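Long-range contact in malonyl-CoA-[acyl-carrier-protein] transacylase (Coxiella burnetii, PDB 3TQE), which probably transfers the malonyl group from malonyl-CoA to holo-acyl carrier protein, the step that supplies malonyl units for fatty acid synthesis: residues I220-H234 and H241-K253. Numbering follows the deposited sequence. Where two conformers were deposited one is given.
Sequences IAKISIDSPKVPVIH and HNEANIIRGALIK. With GLY (glycine), chain C.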
ATOM      1  N   ILE A 220     -10.985   7.751  12.771  1.00 17.39           N
ATOM      2  CA  ILE A 220     -11.677   7.448  11.520  0.50 17.63           C
ATOM      3  C   ILE A 220     -13.175   7.748  11.652  1.00 17.75           C
ATOM      4  O   ILE A 220     -13.830   8.059  10.695  1.00 17.69           O
ATOM      5  CB  ILE A 220     -11.374   5.984  11.072  0.50 17.85           C
ATOM      6  CG1 ILE A 220      -9.968   5.944  10.453  0.50 18.32           C
ATOM      7  CG2 ILE A 220     -12.394   5.442  10.091  0.50 18.67           C
ATOM      8  CD1 ILE A 220      -9.496   4.586  10.053  0.50 19.70           C
ATOM      9  N   ALA A 221     -13.713   7.617  12.851  1.00 18.52           N
ATOM     10  CA  ALA A 221     -15.123   7.909  13.060  1.00 19.74           C
ATOM     11  C   ALA A 221     -15.422   9.375  12.822  1.00 20.52           C
ATOM     12  O   ALA A 221     -16.555   9.721  12.523  1.00 22.08           O
ATOM     13  CB  ALA A 221     -15.547   7.504  14.478  1.00 20.88           C
ATOM     14  N   LYS A 222     -14.411  10.230  12.943  1.00 20.43           N
ATOM     15  CA  LYS A 222     -14.613  11.678  12.880  1.00 22.02           C
ATOM     16  C   LYS A 222     -14.386  12.233  11.495  1.00 21.96           C
ATOM     17  O   LYS A 222     -14.706  13.375  11.228  1.00 24.25           O
ATOM     18  CB  LYS A 222     -13.672  12.387  13.849  1.00 23.31           C
ATOM     19  CG  LYS A 222     -13.944  12.115  15.317  1.00 28.29           C
ATOM     20  CD  LYS A 222     -12.887  12.769  16.185  1.00 34.85           C
ATOM     21  CE  LYS A 222     -12.916  12.250  17.611  1.00 38.83           C
ATOM     22  NZ  LYS A 222     -13.971  12.910  18.431  1.00 42.33           N
ATOM     23  N   ILE A 223     -13.808  11.435  10.609  1.00 20.47           N
ATOM     24  CA  ILE A 223     -13.461  11.903   9.273  0.50 20.59           C
ATOM     25  C   ILE A 223     -14.634  11.650   8.334  1.00 21.00           C
ATOM     26  O   ILE A 223     -15.269  10.624   8.390  1.00 21.05           O
ATOM     27  CB  ILE A 223     -12.153  11.240   8.747  0.50 20.59           C
ATOM     28  CG1 ILE A 223     -11.736  11.835   7.390  0.50 19.75           C
ATOM     29  CG2 ILE A 223     -12.311   9.756   8.584  0.50 21.49           C
ATOM     30  CD1 ILE A 223     -10.332  11.386   6.899  0.50 22.44           C
ATOM     31  N   SER A 224     -14.920  12.610   7.477  1.00 21.55           N
ATOM     32  CA  SER A 224     -16.006  12.481   6.536  1.00 22.31           C
ATOM     33  C   SER A 224     -15.607  11.565   5.412  1.00 20.50           C
ATOM     34  O   SER A 224     -14.532  11.684   4.876  1.00 21.17           O
ATOM     35  CB  SER A 224     -16.335  13.845   5.957  1.00 24.31           C
ATOM     36  OG  SER A 224     -16.775  14.710   6.973  1.00 30.28           O
ATOM     37  N   ILE A 225     -16.480  10.649   5.061  1.00 19.38           N
ATOM     38  CA  ILE A 225     -16.222   9.718   3.995  1.00 18.30           C
ATOM     39  C   ILE A 225     -17.370   9.772   3.027  1.00 18.86           C
ATOM     40  O   ILE A 225     -18.512   9.588   3.413  1.00 19.74           O
ATOM     41  CB  ILE A 225     -16.043   8.294   4.502  1.00 18.04           C
ATOM     42  CG1 ILE A 225     -14.923   8.262   5.541  1.00 18.46           C
ATOM     43  CG2 ILE A 225     -15.783   7.379   3.335  1.00 20.65           C
ATOM     44  CD1 ILE A 225     -14.678   6.908   6.195  1.00 22.07           C
ATOM     45  N   ASP A 226     -17.057  10.033   1.767  1.00 19.12           N
ATOM     46  CA  ASP A 226     -18.021  10.012   0.688  1.00 21.05           C
ATOM     47  C   ASP A 226     -17.963   8.684  -0.047  1.00 21.09           C
ATOM     48  O   ASP A 226     -17.004   7.924   0.096  1.00 20.75           O
ATOM     49  CB  ASP A 226     -17.741  11.149  -0.268  1.00 22.10           C
ATOM     50  CG  ASP A 226     -18.092  12.508   0.306  1.00 29.20           C
ATOM     51  OD1 ASP A 226     -18.840  12.577   1.298  1.00 35.94           O
ATOM     52  OD2 ASP A 226     -17.633  13.520  -0.272  1.00 37.91           O
ATOM     53  N   SER A 227     -18.971   8.378  -0.854  1.00 22.56           N
ATOM     54  CA  SER A 227     -18.929   7.122  -1.578  1.00 23.11           C
ATOM     55  C   SER A 227     -17.854   7.265  -2.655  1.00 21.92           C
ATOM     56  O   SER A 227     -17.814   8.284  -3.332  1.00 21.99           O
ATOM     57  CB  SER A 227     -20.277   6.737  -2.202  1.00 25.08           C
ATOM     58  OG  SER A 227     -21.145   6.215  -1.220  1.00 29.23           O
ATOM     59  N   PRO A 228     -16.998   6.252  -2.807  1.00 21.08           N
ATOM     60  CA  PRO A 228     -15.998   6.326  -3.847  1.00 19.90           C
ATOM     61  C   PRO A 228     -16.650   6.417  -5.211  1.00 19.21           C
ATOM     62  O   PRO A 228     -17.655   5.758  -5.467  1.00 20.74           O
ATOM     63  CB  PRO A 228     -15.217   4.999  -3.689  1.00 20.79           C
ATOM     64  CG  PRO A 228     -15.448   4.594  -2.282  1.00 22.80           C
ATOM     65  CD  PRO A 228     -16.859   5.008  -2.034  1.00 21.96           C
ATOM     66  N   LYS A 229     -16.043   7.185  -6.098  1.00 18.12           N
ATOM     67  CA  LYS A 229     -16.536   7.366  -7.454  1.00 19.13           C
ATOM     68  C   LYS A 229     -15.912   6.397  -8.460  1.00 17.89           C
ATOM     69  O   LYS A 229     -16.330   6.316  -9.615  1.00 19.67           O
ATOM     70  CB  LYS A 229     -16.269   8.807  -7.864  1.00 21.09           C
ATOM     71  CG  LYS A 229     -17.047   9.798  -7.034  1.00 27.66           C
ATOM     72  CD  LYS A 229     -16.981  11.177  -7.634  1.00 35.12           C
ATOM     73  CE  LYS A 229     -17.721  12.191  -6.775  1.00 39.83           C
ATOM     74  NZ  LYS A 229     -19.036  11.691  -6.257  1.00 42.68           N
ATOM     75  N   VAL A 230     -14.895   5.673  -8.025  1.00 16.80           N
ATOM     76  CA  VAL A 230     -14.282   4.584  -8.748  1.00 16.43           C
ATOM     77  C   VAL A 230     -14.193   3.483  -7.696  1.00 15.78           C
ATOM     78  O   VAL A 230     -13.893   3.773  -6.534  1.00 15.99           O
ATOM     79  CB  VAL A 230     -12.843   4.948  -9.200  1.00 16.97           C
ATOM     80  CG1 VAL A 230     -12.110   3.743  -9.777  1.00 17.83           C
ATOM     81  CG2 VAL A 230     -12.856   6.136 -10.194  1.00 19.78           C
ATOM     82  N   PRO A 231     -14.491   2.245  -8.071  1.00 15.60           N
ATOM     83  CA  PRO A 231     -14.438   1.180  -7.096  1.00 15.90           C
ATOM     84  C   PRO A 231     -13.039   0.987  -6.558  1.00 14.19           C
ATOM     85  O   PRO A 231     -12.094   0.964  -7.326  1.00 14.31           O
ATOM     86  CB  PRO A 231     -14.871  -0.057  -7.863  1.00 17.16           C
ATOM     87  CG  PRO A 231     -15.330   0.393  -9.137  1.00 20.34           C
ATOM     88  CD  PRO A 231     -14.969   1.792  -9.383  1.00 16.76           C
ATOM     89  N   VAL A 232     -12.940   0.883  -5.242  1.00 12.71           N
ATOM     90  CA  VAL A 232     -11.692   0.617  -4.561  1.00 13.04           C
ATOM     91  C   VAL A 232     -11.819  -0.746  -3.904  1.00 12.84           C
ATOM     92  O   VAL A 232     -12.708  -0.955  -3.074  1.00 13.86           O
ATOM     93  CB  VAL A 232     -11.402   1.679  -3.507  1.00 12.84           C
ATOM     94  CG1 VAL A 232     -10.194   1.257  -2.693  1.00 15.43           C
ATOM     95  CG2 VAL A 232     -11.218   3.045  -4.164  1.00 14.27           C
ATOM     96  N   ILE A 233     -10.983  -1.688  -4.305  1.00 13.20           N
ATOM     97  CA  ILE A 233     -11.033  -3.027  -3.762  1.00 13.07           C
ATOM     98  C   ILE A 233     -10.208  -3.049  -2.493  1.00 13.00           C
ATOM     99  O   ILE A 233      -8.998  -2.881  -2.530  1.00 13.80           O
ATOM    100  CB  ILE A 233     -10.479  -4.059  -4.755  1.00 14.23           C
ATOM    101  CG1 ILE A 233     -11.191  -3.994  -6.087  1.00 17.04           C
ATOM    102  CG2 ILE A 233     -10.531  -5.472  -4.152  1.00 15.53           C
ATOM    103  CD1 ILE A 233     -12.610  -4.084  -6.011  1.00 21.43           C
ATOM    104  N   HIS A 234     -10.861  -3.294  -1.367  1.00 12.63           N
ATOM    105  CA  HIS A 234     -10.180  -3.285  -0.078  1.00 12.45           C
ATOM    106  C   HIS A 234      -9.356  -4.527   0.176  1.00 13.36           C
ATOM    107  O   HIS A 234      -9.717  -5.628  -0.189  1.00 13.91           O
ATOM    108  CB  HIS A 234     -11.204  -3.129   1.025  1.00 12.80           C
ATOM    109  CG  HIS A 234     -11.824  -1.786   1.050  1.00 13.89           C
ATOM    110  ND1 HIS A 234     -11.270  -0.733   1.748  1.00 17.61           N
ATOM    111  CD2 HIS A 234     -12.911  -1.292   0.409  1.00 18.55           C
ATOM    112  CE1 HIS A 234     -12.017   0.347   1.561  1.00 19.53           C
ATOM    113  NE2 HIS A 234     -13.018   0.033   0.755  1.00 19.16           N
ATOM    114  N   HIS A 241     -16.617  -1.145  -1.409  1.00 14.77           N
ATOM    115  CA  HIS A 241     -17.686  -0.733  -0.516  1.00 16.10           C
ATOM    116  C   HIS A 241     -18.096   0.696  -0.798  1.00 16.47           C
ATOM    117  O   HIS A 241     -17.265   1.540  -1.044  1.00 18.20           O
ATOM    118  CB  HIS A 241     -17.228  -0.798   0.923  1.00 16.65           C
ATOM    119  CG  HIS A 241     -16.891  -2.173   1.379  1.00 17.31           C
ATOM    120  ND1 HIS A 241     -17.807  -3.204   1.347  1.00 19.20           N
ATOM    121  CD2 HIS A 241     -15.750  -2.692   1.885  1.00 19.56           C
ATOM    122  CE1 HIS A 241     -17.236  -4.303   1.813  1.00 19.99           C
ATOM    123  NE2 HIS A 241     -15.988  -4.017   2.150  1.00 20.39           N
ATOM    124  N   ASN A 242     -19.385   0.970  -0.729  1.00 16.92           N
ATOM    125  CA  ASN A 242     -19.890   2.318  -0.958  1.00 18.66           C
ATOM    126  C   ASN A 242     -20.270   3.050   0.309  1.00 18.23           C
ATOM    127  O   ASN A 242     -20.368   4.275   0.332  1.00 20.84           O
ATOM    128  CB  ASN A 242     -21.104   2.243  -1.868  1.00 21.15           C
ATOM    129  CG  ASN A 242     -20.768   1.752  -3.250  1.00 25.84           C
ATOM    130  OD1 ASN A 242     -21.520   0.965  -3.852  1.00 34.25           O
ATOM    131  ND2 ASN A 242     -19.659   2.215  -3.777  1.00 29.27           N
ATOM    132  N   GLU A 243     -20.539   2.312   1.374  1.00 17.13           N
ATOM    133  CA  GLU A 243     -21.076   2.888   2.585  1.00 18.40           C
ATOM    134  C   GLU A 243     -19.980   3.340   3.521  1.00 16.03           C
ATOM    135  O   GLU A 243     -19.065   2.573   3.767  1.00 15.13           O
ATOM    136  CB  GLU A 243     -21.896   1.814   3.278  1.00 20.22           C
ATOM    137  CG  GLU A 243     -22.877   1.116   2.373  1.00 27.07           C
ATOM    138  CD  GLU A 243     -22.373  -0.214   1.670  1.00 31.04           C
ATOM    139  OE1 GLU A 243     -21.124  -0.535   1.427  1.00 28.32           O
ATOM    140  OE2 GLU A 243     -23.335  -0.941   1.300  1.00 36.86           O
ATOM    141  N   ALA A 244     -20.073   4.548   4.057  1.00 15.96           N
ATOM    142  CA  ALA A 244     -19.007   5.117   4.868  1.00 15.06           C
ATOM    143  C   ALA A 244     -18.615   4.236   6.016  1.00 14.90           C
ATOM    144  O   ALA A 244     -17.427   4.010   6.240  1.00 14.00           O
ATOM    145  CB  ALA A 244     -19.363   6.489   5.366  1.00 16.78           C
ATOM    146  N   ASN A 245     -19.582   3.721   6.760  1.00 14.82           N
ATOM    147  CA  ASN A 245     -19.204   2.957   7.944  1.00 14.52           C
ATOM    148  C   ASN A 245     -18.609   1.613   7.590  1.00 13.68           C
ATOM    149  O   ASN A 245     -17.829   1.047   8.347  1.00 14.15           O
ATOM    150  CB  ASN A 245     -20.378   2.792   8.893  1.00 14.87           C
ATOM    151  CG  ASN A 245     -20.648   4.031   9.681  1.00 16.68           C
ATOM    152  OD1 ASN A 245     -19.727   4.772  10.045  1.00 19.23           O
ATOM    153  ND2 ASN A 245     -21.912   4.233  10.014  1.00 20.21           N
ATOM    154  N   ILE A 246     -18.963   1.090   6.427  1.00 13.22           N
ATOM    155  CA  ILE A 246     -18.375  -0.157   5.972  1.00 13.98           C
ATOM    156  C   ILE A 246     -16.930   0.106   5.543  1.00 13.44           C
ATOM    157  O   ILE A 246     -16.041  -0.675   5.840  1.00 13.28           O
ATOM    158  CB  ILE A 246     -19.204  -0.799   4.844  1.00 14.54           C
ATOM    159  CG1 ILE A 246     -20.647  -1.018   5.280  1.00 16.62           C
ATOM    160  CG2 ILE A 246     -18.614  -2.114   4.419  1.00 16.72           C
ATOM    161  CD1 ILE A 246     -20.816  -1.813   6.508  1.00 17.97           C
ATOM    162  N   ILE A 247     -16.692   1.228   4.876  1.00 13.30           N
ATOM    163  CA  ILE A 247     -15.330   1.628   4.573  1.00 13.14           C
ATOM    164  C   ILE A 247     -14.526   1.822   5.849  1.00 12.89           C
ATOM    165  O   ILE A 247     -13.390   1.350   5.937  1.00 13.47           O
ATOM    166  CB  ILE A 247     -15.334   2.889   3.696  1.00 12.39           C
ATOM    167  CG1 ILE A 247     -15.926   2.562   2.344  1.00 13.82           C
ATOM    168  CG2 ILE A 247     -13.896   3.451   3.565  1.00 14.38           C
ATOM    169  CD1 ILE A 247     -16.218   3.778   1.475  1.00 15.87           C
ATOM    170  N   ARG A 248     -15.098   2.488   6.852  1.00 13.62           N
ATOM    171  CA  ARG A 248     -14.393   2.630   8.116  1.00 14.20           C
ATOM    172  C   ARG A 248     -14.027   1.277   8.678  1.00 14.19           C
ATOM    173  O   ARG A 248     -12.903   1.064   9.110  1.00 14.50           O
ATOM    174  CB  ARG A 248     -15.234   3.357   9.146  1.00 15.73           C
ATOM    175  CG  ARG A 248     -15.474   4.802   8.838  1.00 16.05           C
ATOM    176  CD  ARG A 248     -16.182   5.520   9.986  1.00 17.58           C
ATOM    177  NE  ARG A 248     -16.246   6.936   9.641  1.00 15.87           N
ATOM    178  CZ  ARG A 248     -17.260   7.525   9.013  1.00 16.28           C
ATOM    179  NH1 ARG A 248     -18.377   6.861   8.721  1.00 16.78           N
ATOM    180  NH2 ARG A 248     -17.180   8.795   8.698  1.00 19.00           N
ATOM    181  N   GLY A 249     -14.979   0.351   8.710  1.00 13.93           N
ATOM    182  CA  GLY A 249     -14.690  -0.968   9.215  1.00 14.46           C
ATOM    183  C   GLY A 249     -13.558  -1.642   8.468  1.00 13.90           C
ATOM    184  O   GLY A 249     -12.726  -2.316   9.082  1.00 15.22           O
ATOM    185  N   ALA A 250     -13.547  -1.495   7.146  1.00 13.20           N
ATOM    186  CA  ALA A 250     -12.534  -2.123   6.334  1.00 12.66           C
ATOM    187  C   ALA A 250     -11.153  -1.567   6.633  1.00 12.85           C
ATOM    188  O   ALA A 250     -10.176  -2.304   6.673  1.00 13.89           O
ATOM    189  CB  ALA A 250     -12.868  -1.969   4.868  1.00 13.47           C
ATOM    190  N   LEU A 251     -11.079  -0.271   6.842  1.00 13.13           N
ATOM    191  CA  LEU A 251      -9.803   0.376   7.126  1.00 13.37           C
ATOM    192  C   LEU A 251      -9.276   0.008   8.486  1.00 13.61           C
ATOM    193  O   LEU A 251      -8.075  -0.141   8.677  1.00 15.04           O
ATOM    194  CB  LEU A 251      -9.902   1.889   7.009  1.00 13.48           C
ATOM    195  CG  LEU A 251     -10.158   2.377   5.586  1.00 15.03           C
ATOM    196  CD1 LEU A 251     -10.476   3.853   5.632  1.00 17.03           C
ATOM    197  CD2 LEU A 251      -8.955   2.077   4.657  1.00 15.62           C
ATOM    198  N   ILE A 252     -10.163  -0.164   9.449  1.00 13.07           N
ATOM    199  CA  ILE A 252      -9.711  -0.519  10.778  1.00 13.80           C
ATOM    200  C   ILE A 252      -9.317  -1.994  10.805  1.00 14.10           C
ATOM    201  O   ILE A 252      -8.287  -2.366  11.341  1.00 15.21           O
ATOM    202  CB  ILE A 252     -10.777  -0.182  11.814  1.00 13.43           C
ATOM    203  CG1 ILE A 252     -10.992   1.343  11.864  1.00 14.95           C
ATOM    204  CG2 ILE A 252     -10.401  -0.756  13.166  1.00 14.76           C
ATOM    205  CD1 ILE A 252      -9.738   2.161  12.126  1.00 17.36           C
ATOM    206  N   LYS A 253     -10.129  -2.849  10.206  1.00 13.23           N
ATOM    207  CA  LYS A 253      -9.812  -4.276  10.161  1.00 14.47           C
ATOM    208  C   LYS A 253      -8.524  -4.549   9.402  1.00 14.18           C
ATOM    209  O   LYS A 253      -7.826  -5.498   9.693  1.00 13.35           O
ATOM    210  CB  LYS A 253     -10.981  -5.053   9.566  1.00 15.39           C
ATOM    211  CG  LYS A 253     -10.906  -6.571   9.770  1.00 18.49           C
ATOM    212  CD  LYS A 253     -12.165  -7.267   9.208  1.00 21.32           C
ATOM    213  CE  LYS A 253     -12.132  -8.771   9.442  1.00 23.27           C
ATOM    214  NZ  LYS A 253     -13.391  -9.451   8.966  1.00 24.73           N
TER
HETATM  215  N   GLY C 315     -20.294  11.027   4.882  1.00 33.12           N
HETATM  216  CA  GLY C 315     -20.925  10.027   5.802  1.00 32.43           C
HETATM  217  C   GLY C 315     -19.973   9.631   6.905  1.00 31.62           C
HETATM  218  O   GLY C 315     -18.844  10.167   6.932  1.00 29.81           O
HETATM  219  OXT GLY C 315     -20.306   8.765   7.764  1.00 30.48           O
HETATM  220  O   HOH W   1     -14.430   0.705  -1.441  1.00 22.85           O
HETATM  221  O   HOH W   2     -15.386   1.601  -3.832  1.00 23.21           O
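With CG set beside its backbone N (chi1 -68°) and the chain extended from there to NE, R248 runs past I220 and I225 and brings its guanidinium to the loop 220-234, which runs along one side of helix 244-254 in the acyl transferase fold of the FabD family. R248 NE donates to I220 O (2.9 Å), sitting above that carbonyl's plane, whereas its NH2 approaches I223 O (2.7 Å) nearly in line with the carbonyl (C=O...N 165°), though the N-H itself is bent, at 144°. The bound glycine completes the edge: NH1 reaches its OXT and NH2 its O, a two-pronged grip on the carboxylate. I225 binds the same ligand through its backbone N and O, and its CD1 lies over one guanidinium face, while the bonds at the edge hold the group's rotation. I225 CB also packs on A244 CB, and P228 CD touches I247 CD1 at 3.8 Å. Just before the helix, S227 OG donates to N242 O (2.6 Å). Farther along, A250 CB makes a CH-pi contact over one face of the H234 ring, whose ND1 is hydrogen-bonded to E99 OE2 of helix 97-105. A water joins the two segments here, donating to V232 O, accepting from H241 N and lying 2.7 Å from H234 NE2.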